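Local atomic coordinates of FACT complex subunit SPT16 (Ashbya gossypii, PDB entry 6A8M), a protein that probably acts in the FACT complex as a histone chaperone that destabilises and restores nucleosomes during transcription elongation, and takes part in DNA replication and repair. Residues N114-L117 with F118-V122; T146-K149 with G150-T154. One frame throughout, in Å; residues are numbered along the deposited sequence.

Contacts 1 and 2 are two turns each of neighbouring helices, 113-128 and 143-158, that pack on the same mixed six-stranded sheet of the N-terminal lobe of the Spt16 peptidase-like domain. Their centres lie 10 Å apart and their side chains interlock. Leu115 CD1 of contact 1 meets Val151 CG2 of contact 2 at 3.5 Å, and Val122 CG2 meets Val151 CG1 at 3.7 Å. Phe118 CE2 lies 3.6 Å from Trp148 N, and the Phe118 ring meets the Trp148 indole edge-to-face. Each helix carries a lysine-to-aspartate salt bridge four residues on, Lys116 to Asp120 and Lys149 to Asp153.

Contact 1: N114-L117 with F118-V122; sequences NLKL and FEDLV
Lys116 and Asp120 stand one turn apart on helix 113-128, an alpha helix lying on the mixed sheet of the Spt16 N-terminal lobe, and form an i to i+4 salt bridge. The lysine CB leads to a CG placed anti to the backbone N (chi1 -175°), and CG comes within 4.1 Å of Asp120 OD1. A bend at chi2 then brings CD near two carboxylates, 3.6 Å from Glu119 OE1 and slightly farther from Asp120 OD1. CE closes on that same aspartate oxygen, and a second bend, at chi4, delivers NZ to it at 2.7 Å. OD1 receives the ammonium on its syn lone pair, the side of the other oxygen. Glu119 crosses the lysine chain at about a right angle; its charge stays apart from NZ but would probably add to the favourable field there. On its other side Glu119 OE2 lies against Leu115 CG at 3.6 Å, a van der Waals contact of the carboxylate oxygen with the leucine branch point.

Beneath these groups the backbone bonds run i+4 to i, from Phe118 N to Asn114 O through Leu121 N to Leu117 O, those of Glu119 and Asp120 lying between. The inward side of the helix is aromatic and aliphatic. Phe118 touches Leu65 and Ile76 of the sheet and meets Phe144 edge-to-face, while Leu117 and Leu121 both touch Trp105. Asn114 has its amide oxygen bonded to Ser108 N, which ties the first turn to the preceding loop. Its carbonyl does double duty: besides accepting Phe118 N, Asn114 O sits over one face of the Phe118 ring, displaced toward the rim and 3.3 Å from CG.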
ATOM      1  N   ASN A 114     -26.401   8.157  19.645  1.00 23.13           N
ATOM      2  CA  ASN A 114     -25.015   7.712  19.510  1.00 19.65           C
ATOM      3  C   ASN A 114     -24.189   8.101  20.727  1.00 20.17           C
ATOM      4  O   ASN A 114     -23.300   7.348  21.145  1.00 20.34           O
ATOM      5  CB  ASN A 114     -24.368   8.294  18.252  1.00 19.15           C
ATOM      6  CG  ASN A 114     -25.072   7.874  16.979  1.00 22.72           C
ATOM      7  OD1 ASN A 114     -25.855   6.916  16.959  1.00 22.41           O
ATOM      8  ND2 ASN A 114     -24.824   8.615  15.912  1.00 22.47           N
ATOM      9  N   LEU A 115     -24.435   9.296  21.282  1.00 21.20           N
ATOM     10  CA  LEU A 115     -23.703   9.721  22.476  1.00 21.41           C
ATOM     11  C   LEU A 115     -23.799   8.677  23.590  1.00 21.67           C
ATOM     12  O   LEU A 115     -22.791   8.326  24.224  1.00 21.40           O
ATOM     13  CB  LEU A 115     -24.240  11.064  22.963  1.00 22.55           C
ATOM     14  CG  LEU A 115     -23.653  11.583  24.270  1.00 23.34           C
ATOM     15  CD1 LEU A 115     -22.186  11.967  24.093  1.00 26.82           C
ATOM     16  CD2 LEU A 115     -24.469  12.774  24.794  1.00 25.59           C
ATOM     17  N   LYS A 116     -24.999   8.151  23.818  1.00 21.84           N
ATOM     18  CA  LYS A 116     -25.180   7.164  24.871  1.00 22.05           C
ATOM     19  C   LYS A 116     -24.446   5.878  24.529  1.00 22.55           C
ATOM     20  O   LYS A 116     -23.842   5.256  25.411  1.00 21.21           O
ATOM     21  CB  LYS A 116     -26.666   6.894  25.091  1.00 22.61           C
ATOM     22  CG  LYS A 116     -26.985   5.947  26.261  1.00 23.01           C
ATOM     23  CD  LYS A 116     -26.449   6.473  27.583  1.00 25.26           C
ATOM     24  CE  LYS A 116     -26.948   5.653  28.775  1.00 27.13           C
ATOM     25  NZ  LYS A 116     -26.790   4.189  28.584  1.00 28.27           N
ATOM     26  N   LEU A 117     -24.486   5.472  23.255  1.00 20.30           N
ATOM     27  CA  LEU A 117     -23.721   4.305  22.830  1.00 19.45           C
ATOM     28  C   LEU A 117     -22.235   4.512  23.098  1.00 19.20           C
ATOM     29  O   LEU A 117     -21.554   3.619  23.618  1.00 19.04           O
ATOM     30  CB  LEU A 117     -23.967   4.008  21.340  1.00 18.73           C
ATOM     31  CG  LEU A 117     -25.376   3.555  20.932  1.00 21.26           C
ATOM     32  CD1 LEU A 117     -25.449   3.216  19.441  1.00 21.38           C
ATOM     33  CD2 LEU A 117     -25.825   2.370  21.771  1.00 20.59           C
ATOM     34  N   PHE A 118     -21.711   5.701  22.768  1.00 19.25           N
ATOM     35  CA  PHE A 118     -20.303   5.985  23.032  1.00 19.12           C
ATOM     36  C   PHE A 118     -20.004   5.917  24.523  1.00 21.67           C
ATOM     37  O   PHE A 118     -18.956   5.406  24.930  1.00 21.28           O
ATOM     38  CB  PHE A 118     -19.919   7.373  22.500  1.00 19.23           C
ATOM     39  CG  PHE A 118     -20.033   7.518  21.009  1.00 19.64           C
ATOM     40  CD1 PHE A 118     -19.911   6.419  20.169  1.00 17.69           C
ATOM     41  CD2 PHE A 118     -20.251   8.771  20.446  1.00 21.63           C
ATOM     42  CE1 PHE A 118     -19.999   6.547  18.803  1.00 21.62           C
ATOM     43  CE2 PHE A 118     -20.340   8.916  19.058  1.00 22.29           C
ATOM     44  CZ  PHE A 118     -20.213   7.803  18.238  1.00 20.83           C
ATOM     45  N   GLU A 119     -20.914   6.442  25.349  1.00 20.80           N
ATOM     46  CA  GLU A 119     -20.731   6.373  26.796  1.00 21.66           C
ATOM     47  C   GLU A 119     -20.760   4.926  27.276  1.00 21.50           C
ATOM     48  O   GLU A 119     -19.909   4.515  28.075  1.00 24.67           O
ATOM     49  CB  GLU A 119     -21.798   7.217  27.506  1.00 22.72           C
ATOM     50  CG  GLU A 119     -21.573   8.713  27.313  1.00 23.18           C
ATOM     51  CD  GLU A 119     -22.793   9.567  27.629  1.00 26.29           C
ATOM     52  OE1 GLU A 119     -23.888   9.012  27.865  1.00 25.43           O
ATOM     53  OE2 GLU A 119     -22.648  10.810  27.642  1.00 27.91           O
ATOM     54  N   ASP A 120     -21.741   4.144  26.799  1.00 21.18           N
ATOM     55  CA  ASP A 120     -21.778   2.699  27.059  1.00 20.95           C
ATOM     56  C   ASP A 120     -20.461   2.034  26.682  1.00 22.00           C
ATOM     57  O   ASP A 120     -19.922   1.215  27.436  1.00 24.67           O
ATOM     58  CB  ASP A 120     -22.896   2.033  26.260  1.00 20.63           C
ATOM     59  CG  ASP A 120     -24.271   2.452  26.690  1.00 21.73           C
ATOM     60  OD1 ASP A 120     -24.397   3.148  27.721  1.00 24.00           O
ATOM     61  OD2 ASP A 120     -25.225   2.072  25.966  1.00 22.35           O
ATOM     62  N   LEU A 121     -19.936   2.360  25.496  1.00 19.48           N
ATOM     63  CA  LEU A 121     -18.712   1.712  25.039  1.00 18.84           C
ATOM     64  C   LEU A 121     -17.527   2.082  25.926  1.00 20.96           C
ATOM     65  O   LEU A 121     -16.712   1.219  26.268  1.00 22.36           O
ATOM     66  CB  LEU A 121     -18.438   2.075  23.584  1.00 21.60           C
ATOM     67  CG  LEU A 121     -17.114   1.465  23.112  1.00 22.67           C
ATOM     68  CD1 LEU A 121     -17.248  -0.046  22.929  1.00 21.21           C
ATOM     69  CD2 LEU A 121     -16.628   2.138  21.893  1.00 22.89           C
ATOM     70  N   VAL A 122     -17.430   3.353  26.335  1.00 19.85           N
ATOM     71  CA  VAL A 122     -16.380   3.762  27.270  1.00 24.63           C
ATOM     72  C   VAL A 122     -16.445   2.949  28.567  1.00 26.23           C
ATOM     73  O   VAL A 122     -15.406   2.610  29.146  1.00 29.68           O
ATOM     74  CB  VAL A 122     -16.465   5.282  27.524  1.00 24.91           C
ATOM     75  CG1 VAL A 122     -16.016   5.617  28.922  1.00 25.65           C
ATOM     76  CG2 VAL A 122     -15.611   6.010  26.491  1.00 25.55           C
TER

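Contact 2: T146-K149 with G150-T154; sequences TEWK and GVWDT
Trp152 N to Trp148 O and Asp153 N to Lys149 O are sound backbone bonds of helix 143-158, both 2.9 Å, but the main chain is satisfied unevenly: Gly150 N to Thr146 O and Val151 N to Glu147 O are weak, each stretched to 3.4 Å. Thr146 OG1 is hydrogen-bonded to Gly142 O, just before the first turn of the helix.

Along the surface, Lys149 NZ gives a hydrogen bond within a salt bridge to Asp153 OD2 at 3.0 Å. The oxygen takes it on the syn lone pair. Lys149 is extended until its last torsion, where a bend at chi4 (-65°) turns NZ to the acid, and CG passes 3.5 Å from the same OD2. An asparagine in place of Asp153 would probably leave the Lys149 ammonium without its opposite charge and freer to turn.

On the inner side the two indoles lie side by side and point the same way. Their planes are only 21° apart but slid so far that the rings barely overlap; Trp152 CB comes obliquely to Trp148 NE1 and CE2, 3.8 Å from each, and Trp148 CZ2 touches Trp152 CE3 at 3.8 Å. Trp148 reaches Val34 and Ile36, and Trp152 reaches Val132 and Leu134, as befits the helix of a beta-alpha-beta crossover between the parallel strands 131-134 and 162-165.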
ATOM      1  N   THR A 146     -16.831  13.437  15.655  1.00 24.88           N
ATOM      2  CA  THR A 146     -16.633  14.601  16.512  1.00 23.37           C
ATOM      3  C   THR A 146     -17.335  14.409  17.850  1.00 24.24           C
ATOM      4  O   THR A 146     -16.781  14.755  18.900  1.00 25.40           O
ATOM      5  CB  THR A 146     -17.120  15.865  15.806  1.00 24.37           C
ATOM      6  OG1 THR A 146     -16.339  16.073  14.618  1.00 25.83           O
ATOM      7  CG2 THR A 146     -16.987  17.097  16.720  1.00 24.96           C
ATOM      8  N   GLU A 147     -18.535  13.823  17.839  1.00 24.08           N
ATOM      9  CA  GLU A 147     -19.176  13.481  19.102  1.00 23.20           C
ATOM     10  C   GLU A 147     -18.358  12.445  19.870  1.00 21.09           C
ATOM     11  O   GLU A 147     -18.206  12.558  21.096  1.00 20.94           O
ATOM     12  CB  GLU A 147     -20.609  12.990  18.871  1.00 23.96           C
ATOM     13  CG  GLU A 147     -21.638  14.110  18.702  1.00 28.03           C
ATOM     14  CD  GLU A 147     -23.064  13.692  19.058  1.00 28.31           C
ATOM     15  OE1 GLU A 147     -23.365  12.479  18.993  1.00 28.92           O
ATOM     16  OE2 GLU A 147     -23.886  14.580  19.395  1.00 28.42           O
ATOM     17  N   TRP A 148     -17.823  11.431  19.168  1.00 20.76           N
ATOM     18  CA  TRP A 148     -16.984  10.425  19.819  1.00 18.92           C
ATOM     19  C   TRP A 148     -15.767  11.055  20.503  1.00 18.84           C
ATOM     20  O   TRP A 148     -15.440  10.710  21.645  1.00 19.54           O
ATOM     21  CB  TRP A 148     -16.516   9.354  18.819  1.00 19.09           C
ATOM     22  CG  TRP A 148     -15.313   8.606  19.396  1.00 18.72           C
ATOM     23  CD1 TRP A 148     -13.988   8.808  19.109  1.00 19.20           C
ATOM     24  CD2 TRP A 148     -15.347   7.617  20.437  1.00 18.07           C
ATOM     25  NE1 TRP A 148     -13.200   7.986  19.886  1.00 19.65           N
ATOM     26  CE2 TRP A 148     -14.012   7.242  20.707  1.00 17.10           C
ATOM     27  CE3 TRP A 148     -16.378   6.999  21.150  1.00 18.52           C
ATOM     28  CZ2 TRP A 148     -13.685   6.276  21.658  1.00 18.22           C
ATOM     29  CZ3 TRP A 148     -16.049   6.046  22.117  1.00 18.14           C
ATOM     30  CH2 TRP A 148     -14.720   5.688  22.347  1.00 18.40           C
ATOM     31  N   LYS A 149     -15.052  11.944  19.800  1.00 20.71           N
ATOM     32  CA  LYS A 149     -13.851  12.542  20.383  1.00 23.85           C
ATOM     33  C   LYS A 149     -14.152  13.242  21.705  1.00 22.45           C
ATOM     34  O   LYS A 149     -13.332  13.213  22.630  1.00 21.18           O
ATOM     35  CB  LYS A 149     -13.208  13.528  19.404  1.00 26.31           C
ATOM     36  CG  LYS A 149     -11.888  14.103  19.913  1.00 29.01           C
ATOM     37  CD  LYS A 149     -11.079  14.736  18.793  1.00 31.92           C
ATOM     38  CE  LYS A 149      -9.764  15.318  19.318  1.00 32.50           C
ATOM     39  NZ  LYS A 149     -10.007  16.437  20.261  1.00 31.53           N
ATOM     40  N   GLY A 150     -15.322  13.883  21.819  1.00 23.61           N
ATOM     41  CA  GLY A 150     -15.672  14.507  23.083  1.00 22.27           C
ATOM     42  C   GLY A 150     -15.797  13.505  24.217  1.00 23.33           C
ATOM     43  O   GLY A 150     -15.367  13.765  25.347  1.00 23.84           O
ATOM     44  N   VAL A 151     -16.409  12.358  23.936  1.00 23.44           N
ATOM     45  CA  VAL A 151     -16.542  11.314  24.945  1.00 24.98           C
ATOM     46  C   VAL A 151     -15.176  10.766  25.313  1.00 21.58           C
ATOM     47  O   VAL A 151     -14.851  10.593  26.494  1.00 25.14           O
ATOM     48  CB  VAL A 151     -17.473  10.200  24.436  1.00 26.29           C
ATOM     49  CG1 VAL A 151     -17.411   8.989  25.367  1.00 26.17           C
ATOM     50  CG2 VAL A 151     -18.907  10.722  24.328  1.00 26.74           C
ATOM     51  N   TRP A 152     -14.351  10.498  24.304  1.00 20.66           N
ATOM     52  CA  TRP A 152     -13.045   9.904  24.548  1.00 20.42           C
ATOM     53  C   TRP A 152     -12.162  10.840  25.364  1.00 23.76           C
ATOM     54  O   TRP A 152     -11.539  10.424  26.345  1.00 25.42           O
ATOM     55  CB  TRP A 152     -12.370   9.553  23.223  1.00 20.19           C
ATOM     56  CG  TRP A 152     -10.977   9.066  23.447  1.00 20.61           C
ATOM     57  CD1 TRP A 152      -9.830   9.732  23.179  1.00 21.76           C
ATOM     58  CD2 TRP A 152     -10.594   7.826  24.047  1.00 22.79           C
ATOM     59  NE1 TRP A 152      -8.739   8.967  23.539  1.00 22.26           N
ATOM     60  CE2 TRP A 152      -9.185   7.800  24.091  1.00 23.05           C
ATOM     61  CE3 TRP A 152     -11.303   6.738  24.560  1.00 23.23           C
ATOM     62  CZ2 TRP A 152      -8.475   6.732  24.621  1.00 24.84           C
ATOM     63  CZ3 TRP A 152     -10.585   5.661  25.081  1.00 25.50           C
ATOM     64  CH2 TRP A 152      -9.184   5.674  25.101  1.00 24.30           C
ATOM     65  N   ASP A 153     -12.092  12.114  24.962  1.00 25.52           N
ATOM     66  CA  ASP A 153     -11.211  13.058  25.646  1.00 31.05           C
ATOM     67  C   ASP A 153     -11.492  13.086  27.137  1.00 33.39           C
ATOM     68  O   ASP A 153     -10.565  13.026  27.954  1.00 35.01           O
ATOM     69  CB  ASP A 153     -11.365  14.453  25.039  1.00 30.50           C
ATOM     70  CG  ASP A 153     -10.689  14.575  23.679  1.00 29.21           C
ATOM     71  OD1 ASP A 153      -9.899  13.676  23.301  1.00 28.23           O
ATOM     72  OD2 ASP A 153     -10.948  15.581  22.985  1.00 30.13           O
ATOM     73  N   THR A 154     -12.770  13.124  27.505  1.00 31.76           N
ATOM     74  CA  THR A 154     -13.143  13.104  28.916  1.00 36.35           C
ATOM     75  C   THR A 154     -12.789  11.782  29.589  1.00 36.06           C
ATOM     76  O   THR A 154     -12.290  11.774  30.718  1.00 37.97           O
ATOM     77  CB  THR A 154     -14.628  13.388  29.050  1.00 39.58           C
ATOM     78  OG1 THR A 154     -14.850  14.765  28.724  1.00 44.30           O
ATOM     79  CG2 THR A 154     -15.098  13.130  30.487  1.00 39.58           C
TER